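Local coordinates for protein phosphoribosylglycinamide synthetase (Anaerococcus prevotii, PDB 4DIM) that probably acts as an ATP-grasp ligase of the phosphoribosylglycinamide synthetase type, binding ATP and metal ions such as manganese, at residues K334-N345 with V393-K403; D349-K358 with N371-E381. All coordinates share one frame; numbering follows the deposited sequence.

Contact 1: residues K334-N345 with V393-K403; sequences KSGILKEILNSN and VIINNINIILK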
loop_
_atom_site.group_PDB
_atom_site.type_symbol
_atom_site.label_atom_id
_atom_site.label_comp_id
_atom_site.label_asym_id
_atom_site.label_seq_id
_atom_site.Cartn_x
_atom_site.Cartn_y
_atom_site.Cartn_z
ATOM N N LYS A 334 -4.115 -10.980 -25.589
ATOM C CA LYS A 334 -5.487 -11.204 -26.062
ATOM C C LYS A 334 -6.476 -10.171 -25.492
ATOM O O LYS A 334 -6.369 -9.749 -24.335
ATOM C CB LYS A 334 -5.985 -12.634 -25.733
ATOM C CG LYS A 334 -6.921 -13.170 -26.804
ATOM C CD LYS A 334 -7.240 -14.650 -26.653
ATOM C CE LYS A 334 -8.009 -15.147 -27.867
ATOM N NZ LYS A 334 -8.237 -16.616 -27.834
ATOM N N SER A 335 -7.429 -9.754 -26.334
ATOM C CA SER A 335 -8.476 -8.806 -25.956
ATOM C C SER A 335 -9.802 -9.315 -26.480
ATOM O O SER A 335 -9.836 -9.987 -27.514
ATOM C CB SER A 335 -8.174 -7.410 -26.504
ATOM O OG SER A 335 -7.114 -6.773 -25.811
ATOM N N GLY A 336 -10.875 -9.022 -25.773
ATOM C CA GLY A 336 -12.184 -9.461 -26.213
ATOM C C GLY A 336 -13.250 -9.331 -25.164
ATOM O O GLY A 336 -13.014 -8.772 -24.094
ATOM N N ILE A 337 -14.445 -9.832 -25.497
ATOM C CA ILE A 337 -15.605 -9.794 -24.615
ATOM C C ILE A 337 -15.720 -11.196 -24.021
ATOM O O ILE A 337 -15.740 -12.182 -24.759
ATOM C CB ILE A 337 -16.900 -9.309 -25.350
ATOM C CG1 ILE A 337 -16.656 -8.004 -26.175
ATOM C CG2 ILE A 337 -18.029 -9.083 -24.347
ATOM C CD1 ILE A 337 -16.897 -8.155 -27.734
ATOM N N LEU A 338 -15.773 -11.273 -22.682
ATOM C CA LEU A 338 -15.794 -12.538 -21.949
ATOM C C LEU A 338 -17.101 -13.305 -22.080
ATOM O O LEU A 338 -18.169 -12.704 -22.053
ATOM C CB LEU A 338 -15.533 -12.255 -20.455
ATOM C CG LEU A 338 -15.369 -13.468 -19.524
ATOM C CD1 LEU A 338 -14.110 -14.221 -19.838
ATOM C CD2 LEU A 338 -15.324 -13.038 -18.079
ATOM N N LYS A 339 -16.986 -14.653 -22.178
ATOM C CA LYS A 339 -18.096 -15.610 -22.188
ATOM C C LYS A 339 -18.134 -16.248 -20.802
ATOM O O LYS A 339 -19.121 -16.117 -20.080
ATOM C CB LYS A 339 -17.905 -16.662 -23.304
ATOM C CG LYS A 339 -18.951 -17.786 -23.334
ATOM C CD LYS A 339 -18.686 -18.771 -24.486
ATOM C CE LYS A 339 -18.577 -20.220 -24.050
ATOM N NZ LYS A 339 -18.144 -21.114 -25.168
ATOM N N GLU A 340 -17.023 -16.899 -20.415
ATOM C CA GLU A 340 -16.888 -17.541 -19.100
ATOM C C GLU A 340 -15.430 -17.878 -18.759
ATOM O O GLU A 340 -14.623 -18.108 -19.661
ATOM C CB GLU A 340 -17.729 -18.841 -19.019
ATOM C CG GLU A 340 -17.340 -19.922 -20.023
ATOM C CD GLU A 340 -18.153 -21.198 -19.918
ATOM O OE1 GLU A 340 -18.537 -21.570 -18.783
ATOM O OE2 GLU A 340 -18.338 -21.867 -20.961
ATOM N N ILE A 341 -15.134 -17.983 -17.446
ATOM C CA ILE A 341 -13.823 -18.367 -16.929
ATOM C C ILE A 341 -13.944 -19.775 -16.366
ATOM O O ILE A 341 -14.681 -19.978 -15.399
ATOM C CB ILE A 341 -13.289 -17.384 -15.882
ATOM C CG1 ILE A 341 -13.254 -15.964 -16.469
ATOM C CG2 ILE A 341 -11.900 -17.826 -15.439
ATOM C CD1 ILE A 341 -13.138 -14.820 -15.487
ATOM N N LEU A 342 -13.207 -20.739 -16.951
ATOM C CA LEU A 342 -13.233 -22.132 -16.520
ATOM C C LEU A 342 -12.144 -22.424 -15.473
ATOM O O LEU A 342 -10.961 -22.359 -15.795
ATOM C CB LEU A 342 -13.040 -23.051 -17.727
ATOM C CG LEU A 342 -13.866 -22.721 -18.979
ATOM C CD1 LEU A 342 -13.534 -23.682 -20.106
ATOM C CD2 LEU A 342 -15.352 -22.748 -18.676
ATOM N N ASN A 343 -12.542 -22.753 -14.234
ATOM C CA ASN A 343 -11.628 -23.122 -13.158
ATOM C C ASN A 343 -11.784 -24.607 -12.874
ATOM O O ASN A 343 -12.699 -25.001 -12.146
ATOM C CB ASN A 343 -11.889 -22.291 -11.886
ATOM C CG ASN A 343 -10.975 -22.635 -10.737
ATOM O OD1 ASN A 343 -10.004 -23.370 -10.879
ATOM N ND2 ASN A 343 -11.271 -22.133 -9.563
ATOM N N SER A 344 -10.858 -25.427 -13.402
ATOM C CA SER A 344 -10.906 -26.876 -13.222
ATOM C C SER A 344 -10.106 -27.341 -11.986
ATOM O O SER A 344 -9.870 -28.540 -11.840
ATOM C CB SER A 344 -10.414 -27.582 -14.490
ATOM O OG SER A 344 -9.055 -27.353 -14.821
ATOM N N ASN A 345 -9.752 -26.422 -11.067
ATOM C CA ASN A 345 -8.966 -26.761 -9.870
ATOM C C ASN A 345 -9.800 -27.342 -8.760
ATOM O O ASN A 345 -10.900 -26.868 -8.496
ATOM C CB ASN A 345 -8.252 -25.529 -9.313
ATOM C CG ASN A 345 -7.214 -25.032 -10.257
ATOM O OD1 ASN A 345 -6.303 -25.778 -10.585
ATOM N ND2 ASN A 345 -7.335 -23.804 -10.737
ATOM N N VAL A 393 0.213 -24.572 -11.181
ATOM C CA VAL A 393 -0.775 -25.606 -11.449
ATOM C C VAL A 393 -2.176 -24.974 -11.531
ATOM O O VAL A 393 -2.983 -25.419 -12.346
ATOM C CB VAL A 393 -0.719 -26.725 -10.375
ATOM C CG1 VAL A 393 -1.884 -27.703 -10.534
ATOM C CG2 VAL A 393 0.610 -27.465 -10.425
ATOM N N ILE A 394 -2.460 -23.961 -10.674
ATOM C CA ILE A 394 -3.757 -23.264 -10.584
ATOM C C ILE A 394 -4.037 -22.546 -11.915
ATOM O O ILE A 394 -4.969 -22.922 -12.617
ATOM C CB ILE A 394 -3.788 -22.292 -9.345
ATOM C CG1 ILE A 394 -3.743 -23.104 -8.024
ATOM C CG2 ILE A 394 -5.040 -21.367 -9.328
ATOM C CD1 ILE A 394 -3.484 -22.233 -6.729
ATOM N N ILE A 395 -3.189 -21.586 -12.275
ATOM C CA ILE A 395 -3.272 -20.795 -13.518
ATOM C C ILE A 395 -3.412 -21.645 -14.776
ATOM O O ILE A 395 -4.101 -21.239 -15.722
ATOM C CB ILE A 395 -1.987 -19.923 -13.637
ATOM C CG1 ILE A 395 -2.037 -18.758 -12.671
ATOM C CG2 ILE A 395 -1.733 -19.429 -15.069
ATOM C CD1 ILE A 395 -2.982 -17.596 -13.095
ATOM N N ASN A 396 -2.663 -22.754 -14.834
ATOM C CA ASN A 396 -2.694 -23.667 -15.988
ATOM C C ASN A 396 -4.049 -24.399 -16.077
ATOM O O ASN A 396 -4.338 -24.981 -17.113
ATOM C CB ASN A 396 -1.538 -24.684 -15.948
ATOM C CG ASN A 396 -0.165 -24.144 -16.196
ATOM O OD1 ASN A 396 0.052 -22.941 -16.333
ATOM N ND2 ASN A 396 0.796 -25.047 -16.326
ATOM N N ASN A 397 -4.867 -24.362 -14.997
ATOM C CA ASN A 397 -6.221 -24.916 -14.909
ATOM C C ASN A 397 -7.271 -23.796 -14.837
ATOM O O ASN A 397 -8.391 -24.048 -14.394
ATOM C CB ASN A 397 -6.330 -25.851 -13.698
ATOM C CG ASN A 397 -5.704 -27.211 -13.935
ATOM O OD1 ASN A 397 -6.274 -28.062 -14.638
ATOM N ND2 ASN A 397 -4.493 -27.433 -13.412
ATOM N N ILE A 398 -6.926 -22.576 -15.335
ATOM C CA ILE A 398 -7.819 -21.405 -15.442
ATOM C C ILE A 398 -7.938 -21.088 -16.932
ATOM O O ILE A 398 -6.937 -20.696 -17.517
ATOM C CB ILE A 398 -7.337 -20.125 -14.645
ATOM C CG1 ILE A 398 -7.251 -20.320 -13.096
ATOM C CG2 ILE A 398 -8.211 -18.869 -15.012
ATOM C CD1 ILE A 398 -8.272 -20.983 -12.521
ATOM N N ASN A 399 -9.133 -21.218 -17.540
ATOM C CA ASN A 399 -9.331 -20.924 -18.972
ATOM C C ASN A 399 -10.293 -19.749 -19.161
ATOM O O ASN A 399 -11.445 -19.810 -18.730
ATOM C CB ASN A 399 -9.852 -22.160 -19.714
ATOM C CG ASN A 399 -9.678 -22.134 -21.222
ATOM O OD1 ASN A 399 -9.203 -21.152 -21.821
ATOM N ND2 ASN A 399 -10.083 -23.224 -21.883
ATOM N N ILE A 400 -9.822 -18.687 -19.813
ATOM C CA ILE A 400 -10.647 -17.525 -20.113
ATOM C C ILE A 400 -11.147 -17.656 -21.555
ATOM O O ILE A 400 -10.341 -17.650 -22.485
ATOM C CB ILE A 400 -9.868 -16.223 -19.884
ATOM C CG1 ILE A 400 -9.289 -16.161 -18.433
ATOM C CG2 ILE A 400 -10.788 -15.043 -20.133
ATOM C CD1 ILE A 400 -8.149 -15.211 -18.265
ATOM N N ILE A 401 -12.478 -17.772 -21.724
ATOM C CA ILE A 401 -13.145 -17.950 -23.007
ATOM C C ILE A 401 -13.752 -16.606 -23.507
ATOM O O ILE A 401 -14.611 -16.029 -22.836
ATOM C CB ILE A 401 -14.243 -19.033 -22.856
ATOM C CG1 ILE A 401 -13.729 -20.292 -22.116
ATOM C CG2 ILE A 401 -14.848 -19.391 -24.213
ATOM C CD1 ILE A 401 -12.514 -20.939 -22.687
ATOM N N LEU A 402 -13.358 -16.169 -24.725
ATOM C CA LEU A 402 -13.820 -14.920 -25.345
ATOM C C LEU A 402 -14.865 -15.219 -26.425
ATOM O O LEU A 402 -14.504 -15.810 -27.439
ATOM C CB LEU A 402 -12.618 -14.165 -25.974
ATOM C CG LEU A 402 -11.841 -13.161 -25.106
ATOM C CD1 LEU A 402 -11.495 -13.717 -23.745
ATOM C CD2 LEU A 402 -10.550 -12.756 -25.787
ATOM N N LYS A 403 -16.147 -14.823 -26.227
ATOM C CA LYS A 403 -17.192 -15.050 -27.233
ATOM C C LYS A 403 -18.478 -14.238 -26.945
ATOM O O LYS A 403 -18.753 -13.834 -25.813
ATOM C CB LYS A 403 -17.534 -16.559 -27.351
ATOM C CG LYS A 403 -17.954 -16.976 -28.761
ATOM C CD LYS A 403 -17.931 -18.478 -28.931
ATOM C CE LYS A 403 -18.538 -18.893 -30.245
ATOM N NZ LYS A 403 -18.411 -20.352 -30.473
#
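N345 reaches across to I394 of helix 384-395, where its ND2 donates to I394 O (3.1 Å) in a nearly straight bond, 170° at the hydrogen. That oxygen also takes N397 N from the opposite face of its plane, so two donors hold it just ahead of the type I turn from I395 to I398. With CG beside its own backbone N (chi1 -66°), N345 also lays OD1 against N397 CB and ND2 against I398 CD1. Replacing N345 with a leucine would probably leave I394 O with N397 N alone and put an apolar branch against that carbonyl. N343 steadies this corner from its own strand: its OD1 accepts N345 N (3.1 Å) in an Asx turn, while I398 CD1 rests against the same amide. From there strands 336-343 and 398-402 pair antiparallel, with L342 N to N399 O (2.7 Å) and the reciprocal N399 N to L342 O (2.8 Å). On one face L342 CD1 meets I401 CD1 at 3.9 Å; on the other, I341 CG2 meets I398 CG2, and I341 extends to F356. A classic beta bulge puts K339 and E340 opposite I401, whose O and N bond to K339 N and E340 O. Backbone bonds and aliphatic branches thus join the strands, while S344 N to N397 O (3.0 Å) and the N345 amide together tie I394-N397 to the loop after strand 336-343.

Contact 2: residues D349-K358 with N371-E381; sequences DDIVEITFFK and NDCIGQIIVKE
E353 OE2 is gripped by two donors: Q376 NE2 reaches it across the strands at 2.7 Å, on the syn side and 24° out of the carboxylate plane, while T355 OG1 from its own strand takes the anti lone pair. The Q376 bond is nearly straight and lies close to the amide plane, which fixes the turn of that amide; its OE1 then sits at the edge of the F357 ring, 3.4 Å from CZ. Over one face of the same ring lies G375 CA, 3.6 Å from the centroid, a CH-pi contact, and R17 makes a cation-pi contact with F357. At the other end K380, its CG held between backbone N and carbonyl carbon (chi1 63°), arches over V352 CG2 and sends NZ to D349 O (2.9 Å), above that carbonyl's plane. NZ also makes a longer salt bridge with D350 OD1, at 3.6 Å. Between these ends I378 O accepts both V352 N (2.8 Å) and E353 N (3.1 Å), and I378 packs its CB on V352 CB before continuing to I291 of helix 285-293. I351, I354, I377 and V379 line the other face, toward helix 384-395. V352 and E353 both opposing I378 form a classic beta bulge in an antiparallel pair, here at the edge of the large antiparallel sheet, where 375-381 joins 351-356 to strand 323-329.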
loop_
_atom_site.group_PDB
_atom_site.type_symbol
_atom_site.label_atom_id
_atom_site.label_comp_id
_atom_site.label_asym_id
_atom_site.label_seq_id
_atom_site.Cartn_x
_atom_site.Cartn_y
_atom_site.Cartn_z
ATOM N N ASP A 349 -7.136 -26.560 0.998
ATOM C CA ASP A 349 -6.953 -25.636 2.122
ATOM C C ASP A 349 -5.700 -24.751 1.967
ATOM O O ASP A 349 -5.620 -23.723 2.643
ATOM C CB ASP A 349 -6.889 -26.401 3.452
ATOM C CG ASP A 349 -8.199 -27.069 3.832
ATOM O OD1 ASP A 349 -9.132 -27.099 2.974
ATOM O OD2 ASP A 349 -8.298 -27.569 4.980
ATOM N N ASP A 350 -4.735 -25.140 1.096
ATOM C CA ASP A 350 -3.549 -24.333 0.781
ATOM C C ASP A 350 -3.894 -23.249 -0.263
ATOM O O ASP A 350 -3.110 -22.334 -0.450
ATOM C CB ASP A 350 -2.359 -25.207 0.311
ATOM C CG ASP A 350 -1.607 -25.902 1.442
ATOM O OD1 ASP A 350 -1.967 -25.678 2.633
ATOM O OD2 ASP A 350 -0.664 -26.676 1.140
ATOM N N ILE A 351 -5.063 -23.337 -0.909
ATOM C CA ILE A 351 -5.574 -22.296 -1.799
ATOM C C ILE A 351 -6.464 -21.464 -0.906
ATOM O O ILE A 351 -7.528 -21.916 -0.470
ATOM C CB ILE A 351 -6.316 -22.817 -3.059
ATOM C CG1 ILE A 351 -5.449 -23.811 -3.854
ATOM C CG2 ILE A 351 -6.711 -21.636 -3.948
ATOM C CD1 ILE A 351 -6.138 -24.466 -4.969
ATOM N N VAL A 352 -5.962 -20.296 -0.546
ATOM C CA VAL A 352 -6.652 -19.361 0.318
ATOM C C VAL A 352 -7.755 -18.670 -0.467
ATOM O O VAL A 352 -8.847 -18.461 0.051
ATOM C CB VAL A 352 -5.635 -18.353 0.878
ATOM C CG1 VAL A 352 -6.331 -17.214 1.604
ATOM C CG2 VAL A 352 -4.612 -19.057 1.775
ATOM N N GLU A 353 -7.454 -18.268 -1.696
ATOM C CA GLU A 353 -8.407 -17.539 -2.507
ATOM C C GLU A 353 -8.165 -17.716 -3.993
ATOM O O GLU A 353 -7.018 -17.794 -4.421
ATOM C CB GLU A 353 -8.313 -16.049 -2.170
ATOM C CG GLU A 353 -9.536 -15.261 -2.555
ATOM C CD GLU A 353 -9.346 -13.764 -2.489
ATOM O OE1 GLU A 353 -9.036 -13.234 -1.394
ATOM O OE2 GLU A 353 -9.506 -13.117 -3.547
ATOM N N ILE A 354 -9.268 -17.842 -4.748
ATOM C CA ILE A 354 -9.333 -17.830 -6.210
ATOM C C ILE A 354 -10.561 -17.039 -6.521
ATOM O O ILE A 354 -11.663 -17.571 -6.390
ATOM C CB ILE A 354 -9.331 -19.194 -6.968
ATOM C CG1 ILE A 354 -7.964 -19.895 -6.880
ATOM C CG2 ILE A 354 -9.686 -18.952 -8.454
ATOM C CD1 ILE A 354 -7.975 -21.366 -7.371
ATOM N N THR A 355 -10.406 -15.765 -6.867
ATOM C CA THR A 355 -11.572 -14.957 -7.203
ATOM C C THR A 355 -11.386 -14.324 -8.548
ATOM O O THR A 355 -10.281 -13.898 -8.893
ATOM C CB THR A 355 -11.844 -13.887 -6.126
ATOM O OG1 THR A 355 -10.708 -13.043 -5.986
ATOM C CG2 THR A 355 -12.240 -14.501 -4.782
ATOM N N PHE A 356 -12.493 -14.222 -9.282
ATOM C CA PHE A 356 -12.536 -13.566 -10.577
ATOM C C PHE A 356 -13.315 -12.263 -10.440
ATOM O O PHE A 356 -14.300 -12.184 -9.697
ATOM C CB PHE A 356 -13.145 -14.487 -11.635
ATOM C CG PHE A 356 -12.340 -15.757 -11.772
ATOM C CD1 PHE A 356 -11.048 -15.727 -12.293
ATOM C CD2 PHE A 356 -12.802 -16.953 -11.236
ATOM C CE1 PHE A 356 -10.265 -16.880 -12.312
ATOM C CE2 PHE A 356 -12.008 -18.091 -11.238
ATOM C CZ PHE A 356 -10.758 -18.054 -11.801
ATOM N N PHE A 357 -12.803 -11.224 -11.113
ATOM C CA PHE A 357 -13.384 -9.885 -11.159
ATOM C C PHE A 357 -14.253 -9.667 -12.407
ATOM O O PHE A 357 -15.130 -8.816 -12.355
ATOM C CB PHE A 357 -12.272 -8.821 -11.147
ATOM C CG PHE A 357 -11.209 -8.976 -10.080
ATOM C CD1 PHE A 357 -11.548 -9.337 -8.784
ATOM C CD2 PHE A 357 -9.885 -8.652 -10.348
ATOM C CE1 PHE A 357 -10.576 -9.454 -7.812
ATOM C CE2 PHE A 357 -8.918 -8.768 -9.378
ATOM C CZ PHE A 357 -9.262 -9.200 -8.126
ATOM N N LYS A 358 -14.001 -10.383 -13.527
ATOM C CA LYS A 358 -14.782 -10.199 -14.755
ATOM C C LYS A 358 -15.892 -11.273 -14.875
ATOM O O LYS A 358 -15.824 -12.335 -14.249
ATOM C CB LYS A 358 -13.854 -10.189 -15.990
ATOM C CG LYS A 358 -12.681 -9.188 -15.888
ATOM C CD LYS A 358 -13.145 -7.721 -15.799
ATOM C CE LYS A 358 -12.032 -6.699 -15.702
ATOM N NZ LYS A 358 -11.245 -6.572 -16.959
ATOM N N ASN A 371 -6.588 -2.055 -13.176
ATOM C CA ASN A 371 -8.031 -2.271 -13.339
ATOM C C ASN A 371 -8.314 -3.296 -14.432
ATOM O O ASN A 371 -9.460 -3.748 -14.551
ATOM C CB ASN A 371 -8.760 -0.952 -13.619
ATOM C CG ASN A 371 -8.501 0.083 -12.537
ATOM O OD1 ASN A 371 -9.070 0.017 -11.435
ATOM N ND2 ASN A 371 -7.559 0.999 -12.779
ATOM N N ASP A 372 -7.271 -3.691 -15.204
ATOM C CA ASP A 372 -7.358 -4.728 -16.231
ATOM C C ASP A 372 -7.135 -6.161 -15.639
ATOM O O ASP A 372 -7.051 -7.114 -16.419
ATOM C CB ASP A 372 -6.333 -4.463 -17.359
ATOM C CG ASP A 372 -6.469 -3.122 -18.030
ATOM O OD1 ASP A 372 -7.605 -2.759 -18.405
ATOM O OD2 ASP A 372 -5.437 -2.438 -18.197
ATOM N N CYS A 373 -7.043 -6.322 -14.282
ATOM C CA CYS A 373 -6.873 -7.642 -13.656
ATOM C C CYS A 373 -8.154 -8.440 -13.850
ATOM O O CYS A 373 -9.252 -7.890 -13.673
ATOM C CB CYS A 373 -6.533 -7.526 -12.167
ATOM S SG CYS A 373 -4.886 -6.842 -11.796
ATOM N N ILE A 374 -8.009 -9.729 -14.216
ATOM C CA ILE A 374 -9.124 -10.675 -14.395
ATOM C C ILE A 374 -9.528 -11.266 -13.032
ATOM O O ILE A 374 -10.697 -11.588 -12.809
ATOM C CB ILE A 374 -8.746 -11.775 -15.417
ATOM C CG1 ILE A 374 -8.625 -11.156 -16.832
ATOM C CG2 ILE A 374 -9.733 -12.961 -15.396
ATOM C CD1 ILE A 374 -7.209 -10.728 -17.220
ATOM N N GLY A 375 -8.572 -11.392 -12.134
ATOM C CA GLY A 375 -8.831 -11.938 -10.813
ATOM C C GLY A 375 -7.579 -11.974 -9.983
ATOM O O GLY A 375 -6.605 -11.276 -10.286
ATOM N N GLN A 376 -7.596 -12.819 -8.954
ATOM C CA GLN A 376 -6.447 -13.002 -8.079
ATOM C C GLN A 376 -6.476 -14.351 -7.415
ATOM O O GLN A 376 -7.551 -14.912 -7.170
ATOM C CB GLN A 376 -6.367 -11.912 -7.010
ATOM C CG GLN A 376 -7.477 -11.982 -5.963
ATOM C CD GLN A 376 -7.546 -10.738 -5.140
ATOM O OE1 GLN A 376 -7.066 -9.673 -5.510
ATOM N NE2 GLN A 376 -8.222 -10.815 -4.049
ATOM N N ILE A 377 -5.273 -14.843 -7.110
ATOM C CA ILE A 377 -4.999 -16.129 -6.493
ATOM C C ILE A 377 -4.147 -15.913 -5.265
ATOM O O ILE A 377 -3.130 -15.230 -5.345
ATOM C CB ILE A 377 -4.243 -17.071 -7.480
ATOM C CG1 ILE A 377 -5.060 -17.325 -8.782
ATOM C CG2 ILE A 377 -3.865 -18.402 -6.791
ATOM C CD1 ILE A 377 -4.232 -17.851 -9.894
ATOM N N ILE A 378 -4.505 -16.580 -4.160
ATOM C CA ILE A 378 -3.711 -16.570 -2.955
ATOM C C ILE A 378 -3.504 -18.014 -2.498
ATOM O O ILE A 378 -4.454 -18.770 -2.330
ATOM C CB ILE A 378 -4.264 -15.704 -1.809
ATOM C CG1 ILE A 378 -4.751 -14.369 -2.306
ATOM C CG2 ILE A 378 -3.157 -15.528 -0.729
ATOM C CD1 ILE A 378 -5.469 -13.627 -1.315
ATOM N N VAL A 379 -2.236 -18.360 -2.272
ATOM C CA VAL A 379 -1.819 -19.661 -1.765
ATOM C C VAL A 379 -0.887 -19.458 -0.565
ATOM O O VAL A 379 -0.324 -18.368 -0.389
ATOM C CB VAL A 379 -1.177 -20.540 -2.826
ATOM C CG1 VAL A 379 -2.126 -20.716 -4.010
ATOM C CG2 VAL A 379 0.166 -19.979 -3.278
ATOM N N LYS A 380 -0.824 -20.508 0.285
ATOM C CA LYS A 380 0.018 -20.635 1.473
ATOM C C LYS A 380 0.644 -22.037 1.445
ATOM O O LYS A 380 -0.003 -22.959 0.958
ATOM C CB LYS A 380 -0.790 -20.392 2.786
ATOM C CG LYS A 380 -1.920 -21.387 3.075
ATOM C CD LYS A 380 -2.559 -21.080 4.420
ATOM C CE LYS A 380 -3.804 -21.855 4.770
ATOM N NZ LYS A 380 -3.610 -23.339 4.739
ATOM N N GLU A 381 1.869 -22.214 1.975
ATOM C CA GLU A 381 2.577 -23.515 1.972
ATOM C C GLU A 381 3.866 -23.383 2.858
ATOM O O GLU A 381 4.115 -22.295 3.341
ATOM C CB GLU A 381 2.885 -23.902 0.505
ATOM C CG GLU A 381 3.445 -25.284 0.240
ATOM C CD GLU A 381 2.900 -26.544 0.877
ATOM O OE1 GLU A 381 2.206 -27.308 0.165
ATOM O OE2 GLU A 381 3.389 -26.885 1.980
#

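The centres of the two contacts lie about 13 Å apart, on the same side of the chain's centre. Along the chain, contact 2 falls between the two segments of contact 1: strand 336-343 leads to 351-356, then 375-381, helix 384-395 and finally 398-402 at the C-terminus. Contact 2 belongs to the eight-stranded antiparallel sheet, contact 1 to a separate three-stranded one with 363-364. Helix 384-395 connects them, I394 packing on I354, I377 and V379 and I395 on I377, with I341 against F356 adding a direct touch. The C-terminal part of the chain thus adds strands 375-381 and 351-356 at one edge of the large sheet, and the helix packed on them leads into the small sheet.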